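Local structure of glycosylation Associate Protein 1 (6OYC) at residues P6-N10 / L50-M56; D118-K122 / I134-E140; F303-L309 / I495-Y501; S444-P448 / W487-L491. The protein probably acts, in a complex with two partner glycosylation-associated proteins, in the glycosylation and accessory Sec export of bacterial surface proteins. All blocks are in the same frame, centred on the assembly; numbering follows the deposited sequence.

Interaction 1: P6-N10 / L50-M56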
# COMPACT_ATOMS: atom_id res chain seq x y z
N PRO A 6 -5.24 -10.61 -5.81
CA PRO A 6 -5.16 -9.48 -4.88
C PRO A 6 -6.40 -8.60 -4.95
O PRO A 6 -7.26 -8.76 -5.82
CB PRO A 6 -3.93 -8.71 -5.38
CG PRO A 6 -3.97 -8.92 -6.87
CD PRO A 6 -4.54 -10.33 -7.08
N SER A 7 -6.46 -7.64 -4.03
CA SER A 7 -7.46 -6.57 -4.02
C SER A 7 -6.73 -5.24 -4.08
O SER A 7 -6.64 -4.54 -3.07
CB SER A 7 -8.37 -6.64 -2.78
OG SER A 7 -9.24 -7.75 -2.88
N TRP A 8 -6.17 -4.93 -5.24
CA TRP A 8 -5.39 -3.71 -5.36
C TRP A 8 -6.16 -2.72 -6.21
O TRP A 8 -5.62 -2.15 -7.16
CB TRP A 8 -4.01 -3.98 -5.96
CG TRP A 8 -3.17 -4.91 -5.16
CD1 TRP A 8 -3.27 -5.17 -3.81
CD2 TRP A 8 -2.08 -5.69 -5.64
NE1 TRP A 8 -2.31 -6.10 -3.43
CE2 TRP A 8 -1.56 -6.42 -4.53
CE3 TRP A 8 -1.48 -5.86 -6.90
CZ2 TRP A 8 -0.49 -7.29 -4.65
CZ3 TRP A 8 -0.41 -6.71 -7.01
CH2 TRP A 8 0.07 -7.43 -5.90
N TYR A 9 -7.43 -2.56 -5.87
CA TYR A 9 -8.42 -1.85 -6.65
C TYR A 9 -8.36 -0.35 -6.36
O TYR A 9 -7.71 0.11 -5.42
CB TYR A 9 -9.81 -2.40 -6.35
CG TYR A 9 -9.94 -3.84 -6.74
CD1 TYR A 9 -9.63 -4.24 -8.03
CD2 TYR A 9 -10.34 -4.81 -5.82
CE1 TYR A 9 -9.74 -5.54 -8.43
CE2 TYR A 9 -10.44 -6.15 -6.22
CZ TYR A 9 -10.14 -6.50 -7.53
OH TYR A 9 -10.22 -7.80 -7.97
N ASN A 10 -9.06 0.41 -7.20
CA ASN A 10 -9.23 1.84 -7.02
C ASN A 10 -10.55 2.06 -6.28
O ASN A 10 -11.59 1.53 -6.70
CB ASN A 10 -9.23 2.56 -8.37
CG ASN A 10 -9.44 4.08 -8.26
OD1 ASN A 10 -10.28 4.56 -7.50
ND2 ASN A 10 -8.69 4.83 -9.06
N LEU A 50 0.46 -14.54 -9.56
CA LEU A 50 -0.49 -13.49 -9.25
C LEU A 50 -1.49 -13.33 -10.39
O LEU A 50 -1.12 -13.42 -11.56
CB LEU A 50 0.27 -12.18 -9.01
CG LEU A 50 -0.43 -10.99 -8.36
CD1 LEU A 50 -0.57 -11.17 -6.87
CD2 LEU A 50 0.39 -9.74 -8.69
N VAL A 51 -2.76 -13.14 -10.05
CA VAL A 51 -3.83 -13.02 -11.04
C VAL A 51 -4.49 -11.67 -10.79
O VAL A 51 -5.28 -11.52 -9.84
CB VAL A 51 -4.85 -14.17 -10.95
CG1 VAL A 51 -5.95 -13.99 -11.98
CG2 VAL A 51 -4.17 -15.55 -11.09
N VAL A 52 -4.20 -10.69 -11.64
CA VAL A 52 -4.55 -9.29 -11.41
C VAL A 52 -5.75 -8.95 -12.27
O VAL A 52 -5.67 -9.03 -13.51
CB VAL A 52 -3.37 -8.36 -11.72
CG1 VAL A 52 -3.78 -6.89 -11.56
CG2 VAL A 52 -2.20 -8.69 -10.80
N LEU A 53 -6.84 -8.54 -11.64
CA LEU A 53 -8.09 -8.37 -12.38
C LEU A 53 -8.32 -6.95 -12.86
O LEU A 53 -9.02 -6.76 -13.85
CB LEU A 53 -9.28 -8.81 -11.52
CG LEU A 53 -9.34 -10.28 -11.12
CD1 LEU A 53 -10.65 -10.57 -10.37
CD2 LEU A 53 -9.21 -11.19 -12.31
N ASN A 54 -7.76 -5.95 -12.19
CA ASN A 54 -8.01 -4.56 -12.55
C ASN A 54 -6.89 -4.02 -13.42
O ASN A 54 -5.82 -4.63 -13.57
CB ASN A 54 -8.17 -3.68 -11.30
CG ASN A 54 -6.93 -3.70 -10.41
OD1 ASN A 54 -6.43 -4.76 -10.05
ND2 ASN A 54 -6.45 -2.52 -10.06
N TYR A 55 -7.15 -2.86 -14.01
CA TYR A 55 -6.20 -2.18 -14.89
C TYR A 55 -4.99 -1.68 -14.07
O TYR A 55 -5.16 -0.89 -13.13
CB TYR A 55 -6.93 -1.03 -15.57
CG TYR A 55 -6.15 -0.17 -16.54
CD1 TYR A 55 -5.47 -0.74 -17.62
CD2 TYR A 55 -6.11 1.21 -16.40
CE1 TYR A 55 -4.77 0.04 -18.52
CE2 TYR A 55 -5.43 2.00 -17.29
CZ TYR A 55 -4.76 1.41 -18.34
OH TYR A 55 -4.08 2.19 -19.23
N MET A 56 -3.79 -2.13 -14.41
CA MET A 56 -2.59 -1.80 -13.62
C MET A 56 -1.41 -1.45 -14.51
O MET A 56 -0.43 -2.20 -14.60
CB MET A 56 -2.25 -2.96 -12.67
CG MET A 56 -3.22 -3.10 -11.51
SD MET A 56 -2.89 -1.78 -10.33
CE MET A 56 -1.69 -2.60 -9.26
O HOH W 1 -6.15 -6.33 -7.83
O HOH W 2 -7.47 -8.60 -8.68
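The one direct hydrogen bond across the contact comes from Asn-54, whose chi1 is near +60°. Its ND2 reaches Trp-8 O at 3.0 Å, weakly because of the bent angle; its stronger bond goes to Tyr-16 O. Waters make the larger part of the polar link. Asn-54 OD1 meets water 1 at 2.7 Å, and the same water accepts from Trp-8 N at 2.9 Å. A second water links Pro-6 O (2.9 Å), Tyr-9 OH (3.0 Å) and Leu-53 N (3.0 Å). Tyr-9 starts out pointing away, but its m rotamer brings the ring back: Asn-54 CB sits at the ring edge, 3.6 Å from Tyr-9 CD1, while the hydroxyl also bonds His-238. Trp-8, likewise m, carries its indole to the apolar side, with CZ3 3.6 Å from Leu-50 CD2 and CE3 4.0 Å from Met-56 CE. Met-56 folds back with both chi1 and chi2 in m, which brings its methyl to the indole. Pro-6 completes the layer, its CD 4.1 Å from Leu-50 CD1. Tyr-9 O is hydrogen-bonded to a glycerol that probably came from the crystallisation liquor. These segments run out of strands 2-5 and 48-52, neighbours in the seven-stranded parallel sheet; such loops at the C-terminal ends of adjacent strands suit a Rossmann-like domain, consistent with the GT-B fold of its clan.

Interaction 2: D118-K122 / I134-E140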
# COMPACT_ATOMS: atom_id res chain seq x y z
N ASP A 118 -0.31 29.88 -22.50
CA ASP A 118 -1.41 28.92 -22.54
C ASP A 118 -0.96 27.56 -22.01
O ASP A 118 0.02 27.00 -22.50
CB ASP A 118 -1.93 28.76 -23.96
CG ASP A 118 -2.90 29.84 -24.35
OD1 ASP A 118 -2.94 30.87 -23.64
OD2 ASP A 118 -3.63 29.66 -25.35
N LEU A 119 -1.68 27.05 -21.02
CA LEU A 119 -1.41 25.71 -20.52
C LEU A 119 -1.66 24.67 -21.61
O LEU A 119 -2.76 24.62 -22.18
CB LEU A 119 -2.29 25.41 -19.30
CG LEU A 119 -2.01 24.06 -18.61
CD1 LEU A 119 -0.53 23.91 -18.21
CD2 LEU A 119 -2.91 23.88 -17.39
N ILE A 120 -0.65 23.87 -21.92
CA ILE A 120 -0.83 22.71 -22.80
C ILE A 120 -0.97 21.42 -22.00
O ILE A 120 -1.81 20.59 -22.32
CB ILE A 120 0.33 22.61 -23.81
CG1 ILE A 120 0.50 23.92 -24.58
CG2 ILE A 120 0.09 21.46 -24.75
CD1 ILE A 120 -0.77 24.38 -25.19
N ALA A 121 -0.15 21.22 -20.97
CA ALA A 121 -0.16 19.92 -20.32
C ALA A 121 0.47 20.02 -18.94
O ALA A 121 1.24 20.94 -18.65
CB ALA A 121 0.59 18.87 -21.14
N LYS A 122 0.10 19.06 -18.09
CA LYS A 122 0.75 18.83 -16.80
C LYS A 122 1.33 17.43 -16.82
O LYS A 122 0.64 16.47 -17.15
CB LYS A 122 -0.22 18.99 -15.65
CG LYS A 122 -0.85 20.34 -15.58
CD LYS A 122 -1.56 20.56 -14.25
CE LYS A 122 -2.39 21.86 -14.30
NZ LYS A 122 -2.76 22.40 -12.93
N ILE A 134 0.06 12.23 -18.57
CA ILE A 134 0.02 13.64 -18.96
C ILE A 134 -1.43 14.08 -19.07
O ILE A 134 -2.22 13.49 -19.82
CB ILE A 134 0.77 13.88 -20.27
CG1 ILE A 134 2.24 13.52 -20.14
CG2 ILE A 134 0.56 15.31 -20.71
CD1 ILE A 134 2.91 13.34 -21.48
N ASP A 135 -1.79 15.14 -18.32
CA ASP A 135 -3.07 15.82 -18.50
C ASP A 135 -2.90 16.83 -19.62
O ASP A 135 -2.07 17.74 -19.52
CB ASP A 135 -3.51 16.52 -17.22
CG ASP A 135 -3.89 15.55 -16.11
OD1 ASP A 135 -4.06 14.33 -16.37
OD2 ASP A 135 -4.00 16.02 -14.95
N TYR A 136 -3.67 16.66 -20.69
CA TYR A 136 -3.54 17.49 -21.87
C TYR A 136 -4.74 18.42 -21.94
O TYR A 136 -5.88 17.99 -21.74
CB TYR A 136 -3.43 16.62 -23.12
CG TYR A 136 -2.74 17.30 -24.27
CD1 TYR A 136 -3.45 18.14 -25.13
CD2 TYR A 136 -1.39 17.11 -24.50
CE1 TYR A 136 -2.82 18.77 -26.18
CE2 TYR A 136 -0.75 17.72 -25.56
CZ TYR A 136 -1.46 18.55 -26.39
OH TYR A 136 -0.81 19.17 -27.44
N PHE A 137 -4.47 19.70 -22.18
CA PHE A 137 -5.45 20.75 -21.98
C PHE A 137 -5.77 21.41 -23.30
O PHE A 137 -4.93 21.46 -24.20
CB PHE A 137 -4.95 21.84 -21.01
CG PHE A 137 -4.97 21.41 -19.58
CD1 PHE A 137 -3.97 20.58 -19.10
CD2 PHE A 137 -5.97 21.84 -18.73
CE1 PHE A 137 -3.98 20.17 -17.78
CE2 PHE A 137 -5.99 21.44 -17.41
CZ PHE A 137 -5.00 20.59 -16.93
N ALA A 138 -6.98 21.95 -23.39
CA ALA A 138 -7.36 22.90 -24.42
C ALA A 138 -8.21 23.96 -23.76
O ALA A 138 -9.07 23.65 -22.93
CB ALA A 138 -8.11 22.23 -25.57
N ASN A 139 -7.92 25.23 -24.09
CA ASN A 139 -8.62 26.38 -23.52
C ASN A 139 -8.71 26.29 -22.01
O ASN A 139 -9.78 26.48 -21.42
CB ASN A 139 -10.03 26.52 -24.11
CG ASN A 139 -10.03 26.69 -25.60
OD1 ASN A 139 -10.55 25.83 -26.32
ND2 ASN A 139 -9.47 27.80 -26.08
N GLU A 140 -7.58 25.97 -21.37
CA GLU A 140 -7.47 25.94 -19.91
C GLU A 140 -8.32 24.85 -19.26
O GLU A 140 -8.53 24.88 -18.04
CB GLU A 140 -7.84 27.30 -19.30
CG GLU A 140 -6.80 28.38 -19.49
CD GLU A 140 -5.48 28.03 -18.86
OE1 GLU A 140 -4.50 27.80 -19.60
OE2 GLU A 140 -5.41 27.99 -17.61
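Strands 118-125 and 131-138 form a beta hairpin within the long antiparallel sheet, and the first of them carries a classic beta bulge, with Ile-120 and Ala-121 both set against Val-113 of the preceding strand. Between the hairpin strands the segment axes come within 4.6 Å and run at 158°. Lys-122 and Asp-135 make an antiparallel hydrogen-bonded pair: Lys-122 N to Asp-135 O is 2.9 Å and Asp-135 N to Lys-122 O is 3.0 Å. Next comes the non-hydrogen-bonded pair of Ala-121 with Tyr-136, and then Phe-137 N donates to Ile-120 O at 2.8 Å. The successive residues Ile-120 and Ala-121 both meet the Tyr-136 side chain, through Ile-120 CG2 to Tyr-136 CZ at 3.7 Å and Ala-121 CB to Tyr-136 CD2 at 4.3 Å. Leu-119 lays its CD2 squarely over the Phe-137 ring, 3.6 Å from the centroid, a CH-pi contact, while Lys-122 CG lies 3.8 Å from Phe-137 CE1. Past the strand, Glu-140 OE1 accepts from Leu-119 N at 3.2 Å. Asp-135 sends its OD1 to Lys-145 on the next strand as a salt bridge. The three backbone bonds thus hold the register and apolar groups fill in around the rings, whereas the bond at the far end depends on a poorly ordered carboxylate and is probably the least firm.

Interaction 3: F303-L309 / I495-Y501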
# COMPACT_ATOMS: atom_id res chain seq x y z
N PHE A 303 3.67 -9.66 8.75
CA PHE A 303 5.07 -9.21 8.69
C PHE A 303 5.44 -8.67 7.31
O PHE A 303 5.05 -9.21 6.28
CB PHE A 303 6.01 -10.36 9.02
CG PHE A 303 5.87 -10.88 10.41
CD1 PHE A 303 6.36 -10.15 11.49
CD2 PHE A 303 5.27 -12.12 10.64
CE1 PHE A 303 6.23 -10.64 12.79
CE2 PHE A 303 5.15 -12.62 11.93
CZ PHE A 303 5.63 -11.88 13.01
N ASP A 304 6.25 -7.61 7.31
CA ASP A 304 6.85 -7.04 6.11
C ASP A 304 8.37 -7.16 6.25
O ASP A 304 9.00 -6.35 6.94
CB ASP A 304 6.45 -5.58 5.90
CG ASP A 304 7.11 -4.94 4.67
OD1 ASP A 304 7.81 -5.65 3.90
OD2 ASP A 304 6.93 -3.73 4.46
N THR A 305 8.95 -8.14 5.57
CA THR A 305 10.36 -8.45 5.81
C THR A 305 11.33 -7.55 5.06
O THR A 305 12.54 -7.77 5.16
CB THR A 305 10.63 -9.91 5.45
OG1 THR A 305 10.05 -10.19 4.18
CG2 THR A 305 10.00 -10.85 6.52
N ARG A 306 10.85 -6.55 4.32
CA ARG A 306 11.76 -5.53 3.82
C ARG A 306 12.40 -4.71 4.95
O ARG A 306 13.37 -3.99 4.70
CB ARG A 306 11.04 -4.57 2.87
CG ARG A 306 10.40 -5.21 1.63
CD ARG A 306 9.51 -4.23 0.86
NE ARG A 306 8.35 -3.80 1.64
CZ ARG A 306 7.57 -2.77 1.32
NH1 ARG A 306 7.83 -2.07 0.22
NH2 ARG A 306 6.55 -2.42 2.10
N LEU A 307 11.85 -4.76 6.16
CA LEU A 307 12.42 -4.00 7.27
C LEU A 307 13.74 -4.62 7.73
O LEU A 307 13.86 -5.85 7.84
CB LEU A 307 11.44 -3.95 8.45
CG LEU A 307 10.30 -2.93 8.50
CD1 LEU A 307 10.83 -1.49 8.64
CD2 LEU A 307 9.37 -3.07 7.29
N ALA A 308 14.73 -3.78 7.99
CA ALA A 308 15.96 -4.24 8.62
C ALA A 308 15.74 -4.44 10.12
O ALA A 308 14.96 -3.73 10.75
CB ALA A 308 17.10 -3.25 8.40
N LEU A 309 16.43 -5.43 10.68
CA LEU A 309 16.32 -5.75 12.10
C LEU A 309 17.59 -5.33 12.83
O LEU A 309 18.70 -5.72 12.43
CB LEU A 309 16.10 -7.25 12.30
CG LEU A 309 14.73 -7.82 11.92
CD1 LEU A 309 14.86 -8.75 10.74
CD2 LEU A 309 14.15 -8.55 13.12
N ILE A 495 12.56 -11.58 16.42
CA ILE A 495 13.30 -12.51 15.56
C ILE A 495 12.63 -13.88 15.53
O ILE A 495 12.55 -14.51 14.47
CB ILE A 495 14.75 -12.61 16.03
CG1 ILE A 495 15.53 -11.38 15.56
CG2 ILE A 495 15.39 -13.86 15.49
CD1 ILE A 495 16.87 -11.21 16.22
N ASP A 496 12.11 -14.33 16.68
CA ASP A 496 11.49 -15.64 16.73
C ASP A 496 10.11 -15.64 16.09
O ASP A 496 9.79 -16.54 15.31
CB ASP A 496 11.42 -16.14 18.18
CG ASP A 496 12.77 -16.17 18.84
OD1 ASP A 496 12.88 -15.94 20.07
OD2 ASP A 496 13.74 -16.47 18.11
N LYS A 497 9.28 -14.65 16.41
CA LYS A 497 8.02 -14.49 15.71
C LYS A 497 8.22 -14.38 14.20
O LYS A 497 7.46 -14.94 13.40
CB LYS A 497 7.27 -13.26 16.26
CG LYS A 497 6.70 -13.49 17.66
CD LYS A 497 5.24 -13.04 17.76
CE LYS A 497 4.48 -13.96 18.73
NZ LYS A 497 5.32 -14.39 19.89
N ILE A 498 9.26 -13.65 13.79
CA ILE A 498 9.60 -13.53 12.38
C ILE A 498 9.73 -14.90 11.73
O ILE A 498 9.24 -15.13 10.61
CB ILE A 498 10.91 -12.70 12.24
CG1 ILE A 498 10.62 -11.20 12.37
CG2 ILE A 498 11.66 -13.05 10.95
CD1 ILE A 498 9.79 -10.60 11.26
N ASN A 499 10.35 -15.85 12.43
CA ASN A 499 10.78 -17.09 11.79
C ASN A 499 9.64 -18.09 11.58
O ASN A 499 9.75 -18.94 10.70
CB ASN A 499 11.92 -17.71 12.58
CG ASN A 499 13.14 -16.81 12.63
OD1 ASN A 499 13.24 -15.82 11.88
ND2 ASN A 499 14.08 -17.13 13.52
N ASP A 500 8.55 -17.99 12.33
CA ASP A 500 7.38 -18.79 11.98
C ASP A 500 6.92 -18.47 10.56
O ASP A 500 6.22 -19.29 9.94
CB ASP A 500 6.24 -18.55 12.97
CG ASP A 500 6.70 -18.63 14.41
OD1 ASP A 500 6.11 -17.93 15.27
OD2 ASP A 500 7.65 -19.39 14.69
N TYR A 501 7.34 -17.32 10.04
CA TYR A 501 6.99 -16.76 8.75
C TYR A 501 8.06 -16.99 7.69
O TYR A 501 7.73 -17.26 6.53
CB TYR A 501 6.72 -15.26 8.93
CG TYR A 501 6.54 -14.44 7.68
CD1 TYR A 501 7.61 -13.78 7.08
CD2 TYR A 501 5.28 -14.29 7.12
CE1 TYR A 501 7.43 -13.02 5.94
CE2 TYR A 501 5.09 -13.54 5.97
CZ TYR A 501 6.17 -12.90 5.40
OH TYR A 501 5.95 -12.15 4.28
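Phe-303 leads off and makes the largest contribution, its ring pressed against the helix 484-502. Its CD1 comes to 3.5 Å from Ile-498 CD1, its CZ to 3.6 Å from Lys-497 O, and its CB stands over the face of the Tyr-501 ring, 4.2 Å from the centroid, a CH-pi contact. Asp-304 turns its side chain the other way: OD1 accepts from Arg-306 N at 3.2 Å, an Asx turn, and OD2 forms a salt bridge with Arg-306 NH2 at 2.7 Å. The same residues lie in a type I turn from Asp-304 to Leu-307. Thr-305, inside that turn, lays CG2 3.4 Å from Tyr-501 CE1, while its hydroxyl bonds Tyr-43. Arg-306 has a second acid in Glu-414. At the end, Leu-309 returns to the helix, CD2 4.0 Å from Ile-495 CG1. Tyr-501 also packs on helix 33-43 and bonds Asn-36 O, so it touches the first Rossmann-like domain as well. A connection between the two parallel-sheet domains braced by a helix near the C-terminus that reaches back to the first domain is consistent with the GT-B fold of its clan.

Interaction 4: S444-P448 / W487-L491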
# COMPACT_ATOMS: atom_id res chain seq x y z
N SER A 444 8.19 -6.06 12.53
CA SER A 444 9.05 -6.57 11.47
C SER A 444 10.51 -6.20 11.68
O SER A 444 11.39 -6.85 11.12
CB SER A 444 8.59 -6.05 10.10
OG SER A 444 7.33 -6.58 9.73
N SER A 445 10.76 -5.16 12.47
CA SER A 445 12.09 -4.63 12.71
C SER A 445 12.61 -4.92 14.11
O SER A 445 13.80 -4.71 14.37
CB SER A 445 12.09 -3.11 12.50
OG SER A 445 11.24 -2.53 13.47
N GLY A 446 11.76 -5.40 15.01
CA GLY A 446 12.12 -5.53 16.39
C GLY A 446 12.14 -4.24 17.16
O GLY A 446 12.32 -4.28 18.38
N ILE A 447 12.00 -3.10 16.50
CA ILE A 447 11.97 -1.82 17.22
C ILE A 447 10.79 -1.82 18.19
O ILE A 447 9.65 -2.14 17.79
CB ILE A 447 11.87 -0.65 16.24
CG1 ILE A 447 13.04 -0.67 15.25
CG2 ILE A 447 11.81 0.69 16.98
CD1 ILE A 447 13.05 0.50 14.27
N PRO A 448 11.01 -1.52 19.47
CA PRO A 448 9.90 -1.55 20.44
C PRO A 448 8.98 -0.34 20.27
O PRO A 448 9.41 0.75 19.88
CB PRO A 448 10.62 -1.53 21.80
CG PRO A 448 11.90 -0.72 21.52
CD PRO A 448 12.29 -1.11 20.09
N TRP A 487 15.64 -3.60 25.53
CA TRP A 487 15.65 -3.47 24.08
C TRP A 487 16.00 -4.79 23.40
O TRP A 487 15.36 -5.18 22.42
CB TRP A 487 16.62 -2.37 23.67
CG TRP A 487 16.40 -1.90 22.28
CD1 TRP A 487 15.56 -0.90 21.88
CD2 TRP A 487 17.01 -2.41 21.10
NE1 TRP A 487 15.62 -0.76 20.51
CE2 TRP A 487 16.51 -1.67 20.01
CE3 TRP A 487 17.95 -3.42 20.86
CZ2 TRP A 487 16.90 -1.91 18.70
CZ3 TRP A 487 18.35 -3.65 19.56
CH2 TRP A 487 17.83 -2.91 18.50
N ASN A 488 17.01 -5.49 23.91
CA ASN A 488 17.36 -6.76 23.28
C ASN A 488 16.29 -7.81 23.48
O ASN A 488 16.13 -8.69 22.64
CB ASN A 488 18.70 -7.27 23.79
CG ASN A 488 19.83 -6.33 23.48
OD1 ASN A 488 19.96 -5.84 22.35
ND2 ASN A 488 20.67 -6.05 24.47
N ARG A 489 15.54 -7.74 24.59
CA ARG A 489 14.42 -8.65 24.73
C ARG A 489 13.43 -8.46 23.59
O ARG A 489 12.82 -9.43 23.13
CB ARG A 489 13.73 -8.43 26.09
CG ARG A 489 12.45 -9.25 26.26
CD ARG A 489 12.15 -9.58 27.72
NE ARG A 489 11.57 -8.43 28.40
CZ ARG A 489 12.25 -7.59 29.18
NH1 ARG A 489 13.55 -7.79 29.39
NH2 ARG A 489 11.64 -6.56 29.75
N SER A 490 13.29 -7.22 23.11
CA SER A 490 12.33 -6.91 22.06
C SER A 490 12.82 -7.41 20.70
O SER A 490 12.06 -8.03 19.94
CB SER A 490 12.08 -5.41 22.02
OG SER A 490 11.26 -5.06 20.91
N LEU A 491 14.09 -7.16 20.38
CA LEU A 491 14.67 -7.70 19.15
C LEU A 491 14.56 -9.22 19.11
O LEU A 491 14.16 -9.80 18.09
CB LEU A 491 16.13 -7.26 19.04
CG LEU A 491 16.92 -7.62 17.77
CD1 LEU A 491 16.07 -7.55 16.47
CD2 LEU A 491 18.11 -6.69 17.69
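Trp-487 brings its indole obliquely against the ring of Pro-448, with NE1 3.4 Å from Pro-448 CD and CD1 3.7 Å from Pro-448 CG. The indole nitrogen is not spent on the proline: it bonds Arg-425 O, and the Arg-425 side chain makes a cation-pi contact with the same tryptophan. One turn along the helix, Ser-490 points straight at the other segment and donates from OG to Gly-446 O at 2.9 Å; Ser-490 OG also lies 3.7 Å from Pro-448 CB. The contact sits in the second Rossmann-like domain, at the junction where helix 436-445 gives way to strand 449-451 of the six-stranded parallel sheet, and helix 484-502 packs across that junction. Gly-446 is the first residue to leave the helix, with phi at 76°, and here its CA is 4.3 Å from that of Leu-491. Any CB would fall 2.9 Å from Leu-491 CD1, a clash, so the positive phi and the tight approach of Leu-491 are both consistent with a glycine here. Just before it, Ser-445 OG accepts from Ile-447 N at 3.2 Å, an ST turn where the chain leaves helix 436-445 for strand 449-451, and the same hydroxyl bonds Ala-441 O in the preceding helical turn. Ile-447 turns away from helix 484-502 and packs on Ile-427 of the neighbouring strand.

How the interactions relate
Interactions 3 and 4 belong together: their centres are 11 Å apart, both use helix 484-502, and interaction 4 is nested in the loop that interaction 3 closes. They meet directly, with Asp-304 N 2.8 Å from Ser-444 OG, a probable hydrogen bond. Interaction 1 lies in the first parallel-sheet domain, its centre 26 Å from that of interaction 3 and the nearest atoms about 11 Å apart. Interaction 2 belongs to the antiparallel sheet and is the most remote, with centres 30 Å from interaction 1 and 51 Å from interaction 4. A glycerol bound beside interaction 1 may mark a pocket, though it probably came from the crystallisation liquor.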